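Local coordinates for protein Rho guanyl nucleotide exchange factor (Rom2), putative (Aspergillus fumigatus Af293, PDB 5O51) that probably acts, as a whole protein, as a guanine-nucleotide exchange factor for Rho-type GTPases, and is represented here by its beta-propeller CNH domain, at residues N14-A19 and L34-D39; A19-C24 and A320-G325. All coordinates share one frame; numbering follows the deposited sequence.

In the fold
Both contacts lie where the ring of the CNH beta-propeller closes, between the sheet that pairs N-terminal strand 8-12 with the last three strands of the chain and the next sheet, which starts with strand 22-28. Contact 1 packs the connection between these sheets against strand 33-38; contact 2 carries that connection on into strand 22-28 and ties it to strand 317-323 of the closing sheet. Their centres are about 7 Å apart, each about 18 Å from the centre of the chain, and Ala19 belongs to both. Backbone bonding joins them directly: Gly37 O lies 2.9 Å from Asn23 N, and Gly37 N lies 3.0 Å from Cys24 O. Contact 1 is buried, contact 2 near the surface.

Contact 1 (N14-A19 and L34-D39); sequences NFFTSA and LVYGTD
Tyr36 and Thr38, on strand 33-38 of a beta-propeller sheet, receive the ring of Phe16, which reaches in from the loop linking strand 8-12 of the adjoining sheet to strand 22-28. Tyr36 comes first along the strand and provides the larger part of the strand's side of the contact. The rings form an edge-to-face pair, strongly tilted rather than perpendicular: their centroids are 4.9 Å apart and their planes meet at 50°. Phe16 presents the far end of its ring, so that CE2 sits over the centre of the tyrosine face while CZ comes within 3.6 Å of Tyr36 CG, near the root of the ring. Phe16 places CG anti to its carbonyl carbon (chi1 -66°), which sends the ring from the loop toward the strand. At the far end of the tyrosine ring, the hydroxyl OH hydrogen-bonds with Ser45 OG on strand 41-46, and Leu25 and Val330 also touch the tyrosine side chain, setting the pair between two sheets.

Two residues further on, Thr38 adds a methyl group: its CG2 lies 3.9 Å from Phe16 CE1 and approaches the ring obliquely. The two branches of this threonine divide the work. CG2 meets the phenylalanine, while OG1 has Gly41 O as its main hydrogen-bond partner and is also bonded by Ser40 N, which holds the side chain at the turn into strand 41-46.

No hydrogen bond crosses the contact, and the three residues that meet are all buried. The loop is held by other means, with backbone bonds from Phe16 to Asp328 and from Ser18 to Gly326. It then folds into an ST turn, in which Ala19 N donates to Thr17 OG1 at 3.0 Å. Phe16 is also covered by its neighbour in sequence: Phe15 CD2 stands 3.7 Å above the plane of the Phe16 ring, over its centre.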
ATOM      1  N   ASN A  14      -2.390  22.232   8.217  1.00 41.03           N
ATOM      2  CA  ASN A  14      -1.882  23.095   9.326  1.00 48.74           C
ATOM      3  C   ASN A  14      -0.947  22.450  10.315  1.00 47.04           C
ATOM      4  O   ASN A  14      -0.104  23.137  10.859  1.00 44.85           O
ATOM      5  CB  ASN A  14      -3.042  23.700  10.106  1.00 52.97           C
ATOM      6  CG  ASN A  14      -3.766  24.769   9.320  1.00 56.76           C
ATOM      7  OD1 ASN A  14      -4.974  24.664   9.100  1.00 57.14           O
ATOM      8  ND2 ASN A  14      -3.042  25.809   8.899  1.00 55.94           N
ATOM      9  N   PHE A  15      -1.079  21.129  10.522  1.00 41.39           N
ATOM     10  CA  PHE A  15      -0.534  20.484  11.683  1.00 39.03           C
ATOM     11  C   PHE A  15       0.821  19.817  11.413  1.00 40.83           C
ATOM     12  O   PHE A  15       1.697  19.881  12.262  1.00 35.98           O
ATOM     13  CB  PHE A  15      -1.558  19.492  12.213  1.00 40.35           C
ATOM     14  CG  PHE A  15      -1.151  18.789  13.520  1.00 40.70           C
ATOM     15  CD1 PHE A  15      -1.300  19.412  14.746  1.00 40.88           C
ATOM     16  CD2 PHE A  15      -0.666  17.488  13.502  1.00 37.81           C
ATOM     17  CE1 PHE A  15      -0.953  18.749  15.934  1.00 39.98           C
ATOM     18  CE2 PHE A  15      -0.310  16.848  14.690  1.00 39.52           C
ATOM     19  CZ  PHE A  15      -0.474  17.478  15.896  1.00 40.61           C
ATOM     20  N   PHE A  16       0.988  19.153  10.262  1.00 33.91           N
ATOM     21  CA  PHE A  16       2.222  18.382   9.957  1.00 32.13           C
ATOM     22  C   PHE A  16       3.096  19.327   9.129  1.00 35.77           C
ATOM     23  O   PHE A  16       2.570  20.146   8.324  1.00 34.49           O
ATOM     24  CB  PHE A  16       1.893  17.083   9.194  1.00 32.77           C
ATOM     25  CG  PHE A  16       1.111  16.096   9.996  1.00 36.57           C
ATOM     26  CD1 PHE A  16       1.724  15.331  10.990  1.00 37.44           C
ATOM     27  CD2 PHE A  16      -0.282  15.921   9.771  1.00 34.76           C
ATOM     28  CE1 PHE A  16       0.958  14.440  11.780  1.00 39.49           C
ATOM     29  CE2 PHE A  16      -1.018  15.049  10.525  1.00 34.51           C
ATOM     30  CZ  PHE A  16      -0.416  14.283  11.517  1.00 38.01           C
ATOM     31  N   THR A  17       4.403  19.249   9.338  1.00 34.54           N
ATOM     32  CA  THR A  17       5.360  20.239   8.814  1.00 37.30           C
ATOM     33  C   THR A  17       6.592  19.526   8.402  1.00 37.67           C
ATOM     34  O   THR A  17       6.749  18.291   8.613  1.00 35.99           O
ATOM     35  CB  THR A  17       5.723  21.429   9.795  1.00 40.39           C
ATOM     36  OG1 THR A  17       6.614  21.027  10.835  1.00 40.39           O
ATOM     37  CG2 THR A  17       4.502  22.087  10.438  1.00 41.54           C
ATOM     38  N   SER A  18       7.505  20.321   7.828  1.00 40.34           N
ATOM     39  CA  SER A  18       8.860  19.876   7.560  1.00 46.30           C
ATOM     40  C   SER A  18       9.552  19.261   8.814  1.00 45.75           C
ATOM     41  O   SER A  18      10.439  18.442   8.684  1.00 42.81           O
ATOM     42  CB  SER A  18       9.725  21.035   6.967  1.00 47.97           C
ATOM     43  OG  SER A  18       9.734  22.189   7.833  1.00 44.76           O
ATOM     44  N   ALA A  19       9.147  19.622  10.030  1.00 51.22           N
ATOM     45  CA  ALA A  19       9.729  18.909  11.208  1.00 52.14           C
ATOM     46  C   ALA A  19       9.456  17.381  11.186  1.00 51.99           C
ATOM     47  O   ALA A  19      10.293  16.591  11.605  1.00 45.29           O
ATOM     48  CB  ALA A  19       9.265  19.535  12.546  1.00 43.99           C
ATOM     49  N   LEU A  34      -8.965   9.083  11.076  1.00 34.40           N
ATOM     50  CA  LEU A  34      -7.694   8.845  10.378  1.00 32.17           C
ATOM     51  C   LEU A  34      -6.569   8.655  11.365  1.00 34.38           C
ATOM     52  O   LEU A  34      -6.370   9.499  12.254  1.00 32.34           O
ATOM     53  CB  LEU A  34      -7.352  10.070   9.539  1.00 35.01           C
ATOM     54  CG  LEU A  34      -8.373  10.427   8.479  1.00 37.97           C
ATOM     55  CD1 LEU A  34      -7.961  11.730   7.790  1.00 39.98           C
ATOM     56  CD2 LEU A  34      -8.579   9.296   7.493  1.00 38.43           C
ATOM     57  N   VAL A  35      -5.787   7.596  11.192  1.00 33.88           N
ATOM     58  CA  VAL A  35      -4.632   7.355  12.017  1.00 32.47           C
ATOM     59  C   VAL A  35      -3.327   7.564  11.182  1.00 35.15           C
ATOM     60  O   VAL A  35      -3.101   6.886  10.144  1.00 34.61           O
ATOM     61  CB  VAL A  35      -4.701   5.924  12.586  1.00 36.91           C
ATOM     62  CG1 VAL A  35      -3.470   5.578  13.418  1.00 36.17           C
ATOM     63  CG2 VAL A  35      -6.002   5.728  13.404  1.00 37.86           C
ATOM     64  N   TYR A  36      -2.461   8.458  11.661  1.00 33.43           N
ATOM     65  CA  TYR A  36      -1.225   8.934  10.976  1.00 33.54           C
ATOM     66  C   TYR A  36       0.017   8.385  11.634  1.00 39.65           C
ATOM     67  O   TYR A  36       0.157   8.460  12.878  1.00 36.99           O
ATOM     68  CB  TYR A  36      -1.063  10.474  11.065  1.00 35.78           C
ATOM     69  CG  TYR A  36      -2.237  11.322  10.564  1.00 34.23           C
ATOM     70  CD1 TYR A  36      -2.369  11.675   9.237  1.00 38.36           C
ATOM     71  CD2 TYR A  36      -3.245  11.689  11.409  1.00 42.40           C
ATOM     72  CE1 TYR A  36      -3.422  12.503   8.813  1.00 39.96           C
ATOM     73  CE2 TYR A  36      -4.334  12.458  11.000  1.00 44.05           C
ATOM     74  CZ  TYR A  36      -4.432  12.869   9.710  1.00 47.49           C
ATOM     75  OH  TYR A  36      -5.549  13.617   9.355  1.00 52.31           O
ATOM     76  N   GLY A  37       0.962   7.895  10.820  1.00 34.98           N
ATOM     77  CA  GLY A  37       2.312   7.471  11.316  1.00 34.15           C
ATOM     78  C   GLY A  37       3.385   8.455  10.809  1.00 35.39           C
ATOM     79  O   GLY A  37       3.412   8.851   9.629  1.00 30.64           O
ATOM     80  N   THR A  38       4.203   8.927  11.737  1.00 32.51           N
ATOM     81  CA  THR A  38       5.360   9.810  11.428  1.00 34.82           C
ATOM     82  C   THR A  38       6.669   9.296  12.047  1.00 35.85           C
ATOM     83  O   THR A  38       6.710   8.248  12.743  1.00 34.01           O
ATOM     84  CB  THR A  38       5.090  11.155  12.033  1.00 35.21           C
ATOM     85  OG1 THR A  38       5.305  11.042  13.475  1.00 34.66           O
ATOM     86  CG2 THR A  38       3.627  11.618  11.751  1.00 36.34           C
ATOM     87  N   ASP A  39       7.735  10.040  11.814  1.00 33.59           N
ATOM     88  CA  ASP A  39       9.066   9.769  12.431  1.00 38.74           C
ATOM     89  C   ASP A  39       9.093   9.842  13.978  1.00 38.18           C
ATOM     90  O   ASP A  39       9.817   9.115  14.570  1.00 37.71           O
ATOM     91  CB  ASP A  39      10.155  10.641  11.761  1.00 39.77           C
ATOM     92  CG  ASP A  39      10.605  10.069  10.467  1.00 43.94           C
ATOM     93  OD1 ASP A  39      10.246   8.896  10.169  1.00 42.48           O
ATOM     94  OD2 ASP A  39      11.311  10.767   9.717  1.00 56.20           O
TER

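Contact 2 (A19-C24 and A320-G325); sequences ANRVNC and AYEDEG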
ATOM      1  N   ALA A  19       9.147  19.622  10.030  1.00 51.22           N
ATOM      2  CA  ALA A  19       9.729  18.909  11.208  1.00 52.14           C
ATOM      3  C   ALA A  19       9.456  17.381  11.186  1.00 51.99           C
ATOM      4  O   ALA A  19      10.293  16.591  11.605  1.00 45.29           O
ATOM      5  CB  ALA A  19       9.265  19.535  12.546  1.00 43.99           C
ATOM      6  N   ASN A  20       8.268  16.964  10.720  1.00 44.13           N
ATOM      7  CA  ASN A  20       7.817  15.609  11.067  1.00 35.57           C
ATOM      8  C   ASN A  20       6.626  15.339  10.113  1.00 35.42           C
ATOM      9  O   ASN A  20       5.464  15.585  10.446  1.00 37.57           O
ATOM     10  CB  ASN A  20       7.498  15.551  12.600  1.00 30.65           C
ATOM     11  CG  ASN A  20       6.927  14.233  13.048  1.00 34.50           C
ATOM     12  OD1 ASN A  20       5.765  14.151  13.505  1.00 38.06           O
ATOM     13  ND2 ASN A  20       7.710  13.190  12.931  1.00 34.09           N
ATOM     14  N   ARG A  21       6.978  14.909   8.906  1.00 34.76           N
ATOM     15  CA  ARG A  21       6.011  14.697   7.818  1.00 38.90           C
ATOM     16  C   ARG A  21       5.156  13.439   8.057  1.00 33.47           C
ATOM     17  O   ARG A  21       5.567  12.482   8.806  1.00 35.11           O
ATOM     18  CB  ARG A  21       6.803  14.570   6.466  1.00 43.27           C
ATOM     19  CG  ARG A  21       7.514  15.889   6.068  1.00 47.49           C
ATOM     20  CD  ARG A  21       7.946  15.984   4.572  1.00 53.81           C
ATOM     21  NE  ARG A  21       8.629  17.281   4.328  1.00 52.84           N
ATOM     22  CZ  ARG A  21       8.036  18.489   4.163  1.00 51.22           C
ATOM     23  NH1 ARG A  21       6.697  18.667   4.114  1.00 48.85           N
ATOM     24  NH2 ARG A  21       8.790  19.556   4.005  1.00 45.29           N
ATOM     25  N   VAL A  22       4.051  13.355   7.342  1.00 34.37           N
ATOM     26  CA  VAL A  22       3.243  12.123   7.315  1.00 34.22           C
ATOM     27  C   VAL A  22       3.912  11.016   6.484  1.00 33.53           C
ATOM     28  O   VAL A  22       4.048  11.137   5.265  1.00 38.01           O
ATOM     29  CB  VAL A  22       1.819  12.432   6.775  1.00 36.21           C
ATOM     30  CG1 VAL A  22       0.971  11.182   6.692  1.00 33.12           C
ATOM     31  CG2 VAL A  22       1.120  13.421   7.698  1.00 38.26           C
ATOM     32  N   ASN A  23       4.297   9.904   7.107  1.00 30.11           N
ATOM     33  CA  ASN A  23       4.869   8.824   6.352  1.00 28.20           C
ATOM     34  C   ASN A  23       3.777   7.851   5.801  1.00 33.58           C
ATOM     35  O   ASN A  23       3.972   7.217   4.745  1.00 33.88           O
ATOM     36  CB  ASN A  23       5.814   7.966   7.206  1.00 32.40           C
ATOM     37  CG  ASN A  23       7.086   8.707   7.713  1.00 38.64           C
ATOM     38  OD1 ASN A  23       7.551   9.621   7.127  1.00 34.00           O
ATOM     39  ND2 ASN A  23       7.617   8.261   8.847  1.00 35.70           N
ATOM     40  N   CYS A  24       2.722   7.624   6.599  1.00 34.29           N
ATOM     41  CA  CYS A  24       1.664   6.624   6.312  1.00 31.59           C
ATOM     42  C   CYS A  24       0.384   6.960   7.027  1.00 32.18           C
ATOM     43  O   CYS A  24       0.359   7.860   7.885  1.00 31.01           O
ATOM     44  CB  CYS A  24       2.126   5.221   6.698  1.00 34.15           C
ATOM     45  SG  CYS A  24       2.703   5.038   8.397  1.00 36.30           S
ATOM     46  N   ALA A 320      -0.444  12.662   0.382  1.00 32.97           N
ATOM     47  CA  ALA A 320       0.271  13.815   0.920  1.00 32.93           C
ATOM     48  C   ALA A 320       1.247  14.452  -0.059  1.00 31.76           C
ATOM     49  O   ALA A 320       1.785  13.767  -0.919  1.00 35.00           O
ATOM     50  CB  ALA A 320       1.018  13.412   2.212  1.00 32.89           C
ATOM     51  N   TYR A 321       1.500  15.735   0.121  1.00 33.28           N
ATOM     52  CA  TYR A 321       2.478  16.480  -0.674  1.00 38.30           C
ATOM     53  C   TYR A 321       3.071  17.643   0.143  1.00 37.01           C
ATOM     54  O   TYR A 321       2.415  18.153   1.077  1.00 33.63           O
ATOM     55  CB  TYR A 321       1.850  16.941  -2.007  1.00 32.95           C
ATOM     56  CG  TYR A 321       0.712  17.956  -1.867  1.00 34.14           C
ATOM     57  CD1 TYR A 321      -0.580  17.528  -1.792  1.00 33.15           C
ATOM     58  CD2 TYR A 321       0.935  19.328  -1.858  1.00 36.83           C
ATOM     59  CE1 TYR A 321      -1.621  18.398  -1.673  1.00 39.23           C
ATOM     60  CE2 TYR A 321      -0.122  20.229  -1.707  1.00 38.83           C
ATOM     61  CZ  TYR A 321      -1.395  19.731  -1.604  1.00 40.22           C
ATOM     62  OH  TYR A 321      -2.529  20.510  -1.485  1.00 45.58           O
ATOM     63  N   GLU A 322       4.298  18.059  -0.198  1.00 38.96           N
ATOM     64  CA  GLU A 322       4.957  19.252   0.416  1.00 41.93           C
ATOM     65  C   GLU A 322       4.494  20.504  -0.290  1.00 44.40           C
ATOM     66  O   GLU A 322       4.438  20.554  -1.505  1.00 43.66           O
ATOM     67  CB  GLU A 322       6.469  19.277   0.208  1.00 44.53           C
ATOM     68  CG  GLU A 322       7.229  18.173   0.837  1.00 56.88           C
ATOM     69  CD  GLU A 322       8.752  18.244   0.652  1.00 59.11           C
ATOM     70  OE1 GLU A 322       9.277  19.237   0.039  1.00 58.16           O
ATOM     71  OE2 GLU A 322       9.399  17.258   1.127  1.00 56.51           O
ATOM     72  N   ASP A 323       4.257  21.552   0.460  1.00 43.70           N
ATOM     73  CA  ASP A 323       3.921  22.846  -0.092  1.00 50.90           C
ATOM     74  C   ASP A 323       4.856  23.888   0.543  1.00 52.75           C
ATOM     75  O   ASP A 323       5.563  23.566   1.511  1.00 53.25           O
ATOM     76  CB  ASP A 323       2.471  23.123   0.238  1.00 53.58           C
ATOM     77  CG  ASP A 323       1.768  23.900  -0.826  1.00 59.14           C
ATOM     78  OD1 ASP A 323       2.454  24.503  -1.698  1.00 61.37           O
ATOM     79  OD2 ASP A 323       0.527  23.915  -0.754  1.00 57.32           O
ATOM     80  N   GLU A 324       4.900  25.120   0.055  1.00 48.65           N
ATOM     81  CA  GLU A 324       5.906  26.045   0.641  1.00 58.92           C
ATOM     82  C   GLU A 324       5.419  26.679   1.983  1.00 55.16           C
ATOM     83  O   GLU A 324       4.256  26.551   2.351  1.00 52.14           O
ATOM     84  CB  GLU A 324       6.221  27.132  -0.362  1.00 66.84           C
ATOM     85  CG  GLU A 324       5.217  28.280  -0.307  1.00 70.34           C
ATOM     86  CD  GLU A 324       5.384  29.294  -1.435  1.00 91.07           C
ATOM     87  OE1 GLU A 324       5.597  28.841  -2.601  1.00 86.70           O
ATOM     88  OE2 GLU A 324       5.284  30.536  -1.147  1.00 79.25           O
ATOM     89  N   GLY A 325       6.296  27.190   2.839  1.00 57.10           N
ATOM     90  CA  GLY A 325       7.303  26.399   3.446  1.00 65.42           C
ATOM     91  C   GLY A 325       7.052  26.206   4.957  1.00 49.66           C
ATOM     92  O   GLY A 325       6.413  26.996   5.636  1.00 46.65           O
TER
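A stacked salt bridge between Arg21 and Glu322 spans neighbouring sheets of the beta-propeller near the protein surface, joining the entry to strand 22-28 with the end of strand 317-323. The charged groups lie one above the other, their planes 22° apart, instead of meeting edge on through paired N-H bonds. Glu322 OE2 is 3.3 Å from Arg21 NE but lies well out of the guanidinium plane, so the attraction is one of charge and no N-H points at that oxygen. The aliphatic part of the glutamate shares the stack: CG sits 3.3 Å above the guanidinium plane, over its centre, and CD is 3.6 Å from Arg21 CZ.

The arginine reaches this position with its chain extended from CG to NE, followed by a bend at the last torsion (chi4 -78°) that turns the flat group relative to its stem. Glu322 is likewise extended beyond CG (chi2 -178°), which lays its carboxylate over the guanidinium.

Each charged group has firmer polar partners elsewhere. Arg21 NH1 forms a salt bridge with Asp328 OD1 and a hydrogen bond with Glu327 O, while Glu322 OE2 accepts from Asn306 ND2. These bonds should help to fix the rotation of both groups. Asp328 serves a second purpose, since its OD2 accepts from Val22 N; a single carboxylate therefore grips both the side chain of Arg21 and the backbone of the next residue.

The CB atoms of Val22 and Ala320 each point toward the other segment without touching it, and the valine packs on Val330 and Phe16 instead. Strand 22-28 then passes through a classic beta bulge, where Asn23 and Cys24 both face Gly37, and Asn23 ND2 bonds to Asp39 OD1 and Val65 O.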